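Local atomic coordinates of beta-glucosidase (Chaetomella raphigera, PDB entry 6JXG), a protein that probably hydrolyses terminal, non-reducing beta-D-glucosyl residues, releasing beta-D-glucose, as a secreted family 3 glycoside hydrolase of cellulose degradation. Residues 178-183 against 553-558; 607-612 against 671-676. All coordinates share one frame; numbering follows the deposited sequence.

Interaction 1 joins helix 175-182 of the TIM-barrel-like N-terminal family domain to the loop 553-558 of the C-terminal one, whereas interaction 2 ties the loop 607-612 to the loop 671-676, the latter in the fibronectin type III-like domain. Their centres lie 18 Å apart and their nearest atoms about 5 Å, without touching. W685 links them: H179 and E180 of the first and L609, K673 and S676 of the second all reach it. Helix 184-191, which follows helix 175-182, meets interaction 2 through W184 (cation-pi with K673) and D188 (salt bridge with R671). No substrate is bound in this structure; the sugar about 11 Å from the Y182 side chain is a NAG of a glycan attached to the protein.

Interaction 1 of 2, residues 178-183 against 553-558; sequences FHELYL and EGLFVD
Y182 leaves helix 175-182 with CG anti to its carbonyl carbon (chi1 -59°), which carries the ring toward the loop 553-558. From CB outward, one ring face has CG of L181 3.9 Å above its plane, offset toward the rim, and the hydroxyl at the tip meets V557 end on, with Y182 OH 3.6 Å from V557 CG2. In the ring plane, Y182 OH donates to a water 2.7 Å away. That water passes its own hydrogens to E553 OE2 at 2.8 Å and to G554 O at 2.7 Å, so a buried phenol is joined to a carboxylate and a backbone carbonyl, and tyrosine supplies both an apolar flank and a polar tip. E553 OE2 also has a salt bridge to K116. E553 to F556 form a type II' turn, in which G554 takes the positive phi (60°) that favours glycine. Beside the water, branched aliphatic residues fill in: L181 CD2 lies 4.0 Å from V557 CG2, the two chains crossing obliquely. L555 CD2 reaches E180 CB at 3.7 Å; beyond that apolar stem the E180 carboxylate turns to R176. The contact thus joins a helix of the family 3 N-terminal domain to a loop of the C-terminal one, with F551 edge-to-face on the Y182 ring, helix 214-222 against F178, and strand 684-686 against H179 and E180.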
# COMPACT_ATOMS: atom_id res chain seq x y z
N PHE A 178 -8.55 12.58 11.85
CA PHE A 178 -8.65 12.72 10.38
C PHE A 178 -7.35 13.26 9.82
O PHE A 178 -6.74 12.66 8.89
CB PHE A 178 -9.86 13.59 10.03
CG PHE A 178 -10.12 13.69 8.55
CD1 PHE A 178 -10.74 12.66 7.89
CD2 PHE A 178 -9.84 14.81 7.88
CE1 PHE A 178 -11.03 12.76 6.52
CE2 PHE A 178 -10.10 14.91 6.49
CZ PHE A 178 -10.68 13.87 5.82
N HIS A 179 -6.86 14.37 10.37
CA HIS A 179 -5.65 15.01 9.84
C HIS A 179 -4.32 14.28 10.12
O HIS A 179 -3.43 14.25 9.23
CB HIS A 179 -5.57 16.46 10.38
CG HIS A 179 -6.53 17.37 9.70
ND1 HIS A 179 -7.86 17.47 10.04
CD2 HIS A 179 -6.35 18.21 8.65
CE1 HIS A 179 -8.45 18.35 9.24
NE2 HIS A 179 -7.55 18.81 8.39
N GLU A 180 -4.18 13.72 11.32
CA GLU A 180 -2.91 13.09 11.72
C GLU A 180 -2.71 11.70 11.24
O GLU A 180 -1.56 11.23 11.21
CB GLU A 180 -2.66 13.13 13.22
CG GLU A 180 -2.35 14.54 13.65
CD GLU A 180 -2.10 14.73 15.15
OE1 GLU A 180 -1.59 13.85 15.86
OE2 GLU A 180 -2.41 15.84 15.55
N LEU A 181 -3.80 11.02 10.92
CA LEU A 181 -3.73 9.62 10.63
C LEU A 181 -4.21 9.37 9.18
O LEU A 181 -3.36 9.19 8.31
CB LEU A 181 -4.51 8.87 11.68
CG LEU A 181 -4.36 7.42 11.70
CD1 LEU A 181 -2.84 7.13 11.77
CD2 LEU A 181 -5.14 6.86 12.86
N TYR A 182 -5.50 9.44 8.91
CA TYR A 182 -6.05 9.00 7.63
C TYR A 182 -5.75 9.94 6.44
O TYR A 182 -5.45 9.50 5.36
CB TYR A 182 -7.60 8.71 7.76
CG TYR A 182 -7.84 7.65 8.81
CD1 TYR A 182 -7.55 6.34 8.54
CD2 TYR A 182 -8.12 8.01 10.15
CE1 TYR A 182 -7.70 5.35 9.52
CE2 TYR A 182 -8.21 7.05 11.13
CZ TYR A 182 -8.01 5.70 10.83
OH TYR A 182 -8.06 4.66 11.80
N LEU A 183 -5.81 11.22 6.66
CA LEU A 183 -5.44 12.22 5.62
C LEU A 183 -3.96 12.29 5.26
O LEU A 183 -3.58 12.60 4.11
CB LEU A 183 -5.95 13.60 6.04
CG LEU A 183 -5.90 14.67 4.93
CD1 LEU A 183 -6.84 14.28 3.81
CD2 LEU A 183 -6.21 16.05 5.53
N GLU A 553 -11.28 4.93 18.75
CA GLU A 553 -9.88 4.70 19.10
C GLU A 553 -9.06 5.89 18.73
O GLU A 553 -7.94 6.03 19.20
CB GLU A 553 -9.37 3.44 18.38
CG GLU A 553 -9.31 3.48 16.84
CD GLU A 553 -10.62 3.19 16.12
OE1 GLU A 553 -11.64 2.73 16.73
OE2 GLU A 553 -10.68 3.47 14.89
N GLY A 554 -9.58 6.71 17.81
CA GLY A 554 -8.97 7.95 17.43
C GLY A 554 -7.58 7.71 16.86
O GLY A 554 -7.35 6.85 16.01
N LEU A 555 -6.62 8.45 17.38
CA LEU A 555 -5.28 8.40 16.91
C LEU A 555 -4.55 7.09 17.16
O LEU A 555 -3.44 6.90 16.63
CB LEU A 555 -4.48 9.52 17.64
CG LEU A 555 -4.91 10.96 17.34
CD1 LEU A 555 -4.39 11.93 18.35
CD2 LEU A 555 -4.48 11.35 15.95
N PHE A 556 -5.12 6.23 18.01
CA PHE A 556 -4.40 5.13 18.61
C PHE A 556 -4.73 3.83 17.86
O PHE A 556 -5.59 3.08 18.23
CB PHE A 556 -4.74 5.05 20.13
CG PHE A 556 -4.34 6.30 20.90
CD1 PHE A 556 -3.06 6.46 21.33
CD2 PHE A 556 -5.26 7.32 21.15
CE1 PHE A 556 -2.70 7.60 22.02
CE2 PHE A 556 -4.90 8.48 21.80
CZ PHE A 556 -3.61 8.63 22.24
N VAL A 557 -4.00 3.62 16.77
CA VAL A 557 -4.20 2.54 15.85
C VAL A 557 -2.86 1.81 15.71
O VAL A 557 -1.80 2.42 15.79
CB VAL A 557 -4.66 3.17 14.55
CG1 VAL A 557 -4.33 2.36 13.37
CG2 VAL A 557 -6.15 3.46 14.62
N ASP A 558 -2.92 0.50 15.57
CA ASP A 558 -1.77 -0.35 15.55
C ASP A 558 -0.85 -0.04 16.77
O ASP A 558 -1.33 0.07 17.90
CB ASP A 558 -1.05 -0.31 14.17
CG ASP A 558 -0.13 -1.50 13.95
OD1 ASP A 558 -0.53 -2.64 13.49
OD2 ASP A 558 1.05 -1.28 14.24
O HOH W 1 -8.96 5.63 14.19

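Interaction 2 of 2, residues 607-612 against 671-676; sequences KGLYDI and RRKDLS
G608 O is the focus of this contact, taking three N-H groups: D611 N of its own turn and two nitrogens of R672, which grip it side-on. R672 NH2 arrives in the carbonyl plane on a lone pair, while R672 NE, 3.0 Å from G608 O, comes from above that plane. The same NH2 forms a salt bridge with D611, its nitrogen 2.7 Å from D611 OD2, although the carboxylate stands at 82° to the guanidinium. The backbones add two bonds: K673 N meets a lone pair of L609 O at 2.9 Å, and R672 N points nearly along the C=O axis of D611 at 3.0 Å from D611 O. In place of R672, an alanine here removes the guanidinium, so G608 O would keep D611 N but the D611 end would probably be held less firmly, although the backbone bonds could remain. I612 and R671 form an antiparallel non-hydrogen-bonded pair, tying the start of strand 612-622 to the end of strand 663-671. The Y610 ring lies alongside R671, its CD1 4.1 Å from R671 NH1, and its hydroxyl bonds G604 O. Further out, R671 NE and NH2 grip D674 side-on, one oxygen each, R671 NH2 forming a salt bridge to the syn lone pair of D674 OD1 at 2.9 Å. Arginine's several N-H directions let R672 satisfy a carbonyl and an acid together, and its charge is likely to favour the ionised D611 carboxylate.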
# COMPACT_ATOMS: atom_id res chain seq x y z
N LYS A 607 3.11 25.71 2.55
CA LYS A 607 4.35 25.27 2.00
C LYS A 607 5.34 24.97 3.13
O LYS A 607 6.11 24.02 3.07
CB LYS A 607 4.86 26.36 1.08
CG LYS A 607 6.06 26.04 0.23
CD LYS A 607 6.42 27.19 -0.74
CE LYS A 607 5.17 27.96 -1.19
NZ LYS A 607 5.33 28.81 -2.40
N GLY A 608 5.29 25.76 4.20
CA GLY A 608 6.25 25.56 5.28
C GLY A 608 6.15 24.20 5.97
O GLY A 608 7.09 23.78 6.62
N LEU A 609 5.00 23.55 5.90
CA LEU A 609 4.88 22.19 6.42
C LEU A 609 5.93 21.20 5.96
O LEU A 609 6.32 20.27 6.74
CB LEU A 609 3.48 21.66 6.21
CG LEU A 609 2.34 22.29 7.00
CD1 LEU A 609 1.06 21.51 6.75
CD2 LEU A 609 2.60 22.40 8.48
N TYR A 610 6.39 21.34 4.72
CA TYR A 610 7.28 20.43 4.12
C TYR A 610 8.71 20.94 4.11
O TYR A 610 9.56 20.26 3.61
CB TYR A 610 6.78 20.07 2.68
CG TYR A 610 5.37 19.52 2.71
CD1 TYR A 610 5.15 18.17 2.84
CD2 TYR A 610 4.26 20.36 2.67
CE1 TYR A 610 3.87 17.66 2.91
CE2 TYR A 610 3.01 19.86 2.79
CZ TYR A 610 2.82 18.49 2.87
OH TYR A 610 1.56 18.00 2.97
N ASP A 611 9.03 22.09 4.70
CA ASP A 611 10.44 22.45 4.82
C ASP A 611 11.16 21.46 5.77
O ASP A 611 10.60 21.09 6.80
CB ASP A 611 10.59 23.83 5.51
CG ASP A 611 10.04 25.02 4.69
OD1 ASP A 611 10.03 24.94 3.48
OD2 ASP A 611 9.66 26.03 5.34
N ILE A 612 12.42 21.12 5.49
CA ILE A 612 13.22 20.35 6.39
C ILE A 612 13.70 21.28 7.51
O ILE A 612 14.33 22.28 7.23
CB ILE A 612 14.35 19.71 5.66
CG1 ILE A 612 13.82 18.72 4.61
CG2 ILE A 612 15.30 19.03 6.66
CD1 ILE A 612 13.11 17.53 5.24
N ARG A 671 10.62 17.05 8.48
CA ARG A 671 9.83 18.17 7.99
C ARG A 671 9.20 18.88 9.17
O ARG A 671 8.96 18.28 10.21
CB ARG A 671 8.73 17.65 7.05
CG ARG A 671 9.22 16.99 5.76
CD ARG A 671 8.10 16.24 5.09
NE ARG A 671 7.58 15.17 5.96
CZ ARG A 671 6.62 14.36 5.57
NH1 ARG A 671 6.10 14.45 4.35
NH2 ARG A 671 6.15 13.48 6.41
N ARG A 672 8.84 20.13 9.02
CA ARG A 672 8.10 20.80 10.06
C ARG A 672 6.86 20.02 10.46
O ARG A 672 6.53 19.91 11.64
CB ARG A 672 7.71 22.25 9.58
CG ARG A 672 6.85 23.00 10.58
CD ARG A 672 6.91 24.57 10.50
NE ARG A 672 7.61 24.99 9.33
CZ ARG A 672 8.75 25.64 9.21
NH1 ARG A 672 9.43 26.18 10.19
NH2 ARG A 672 9.17 25.78 7.99
N LYS A 673 6.13 19.47 9.47
CA LYS A 673 4.93 18.67 9.72
C LYS A 673 5.21 17.47 10.61
O LYS A 673 4.36 17.06 11.36
CB LYS A 673 4.32 18.17 8.39
CG LYS A 673 2.90 17.70 8.58
CD LYS A 673 2.26 17.29 7.23
CE LYS A 673 0.80 16.95 7.37
NZ LYS A 673 0.13 16.52 6.10
N ASP A 674 6.40 16.92 10.52
CA ASP A 674 6.75 15.72 11.27
C ASP A 674 6.83 16.00 12.78
O ASP A 674 6.73 15.07 13.59
CB ASP A 674 8.08 15.17 10.78
CG ASP A 674 7.98 14.59 9.38
OD1 ASP A 674 6.91 13.99 9.14
OD2 ASP A 674 8.93 14.78 8.54
N LEU A 675 6.98 17.29 13.10
CA LEU A 675 7.10 17.79 14.45
C LEU A 675 5.89 18.59 14.89
O LEU A 675 5.95 19.28 15.92
CB LEU A 675 8.34 18.66 14.58
CG LEU A 675 9.65 17.95 14.26
CD1 LEU A 675 10.77 18.95 14.16
CD2 LEU A 675 9.99 16.88 15.28
N SER A 676 4.75 18.38 14.23
CA SER A 676 3.54 19.13 14.49
C SER A 676 2.39 18.24 14.89
O SER A 676 2.43 16.97 14.82
CB SER A 676 3.12 19.87 13.21
OG SER A 676 4.13 20.78 12.83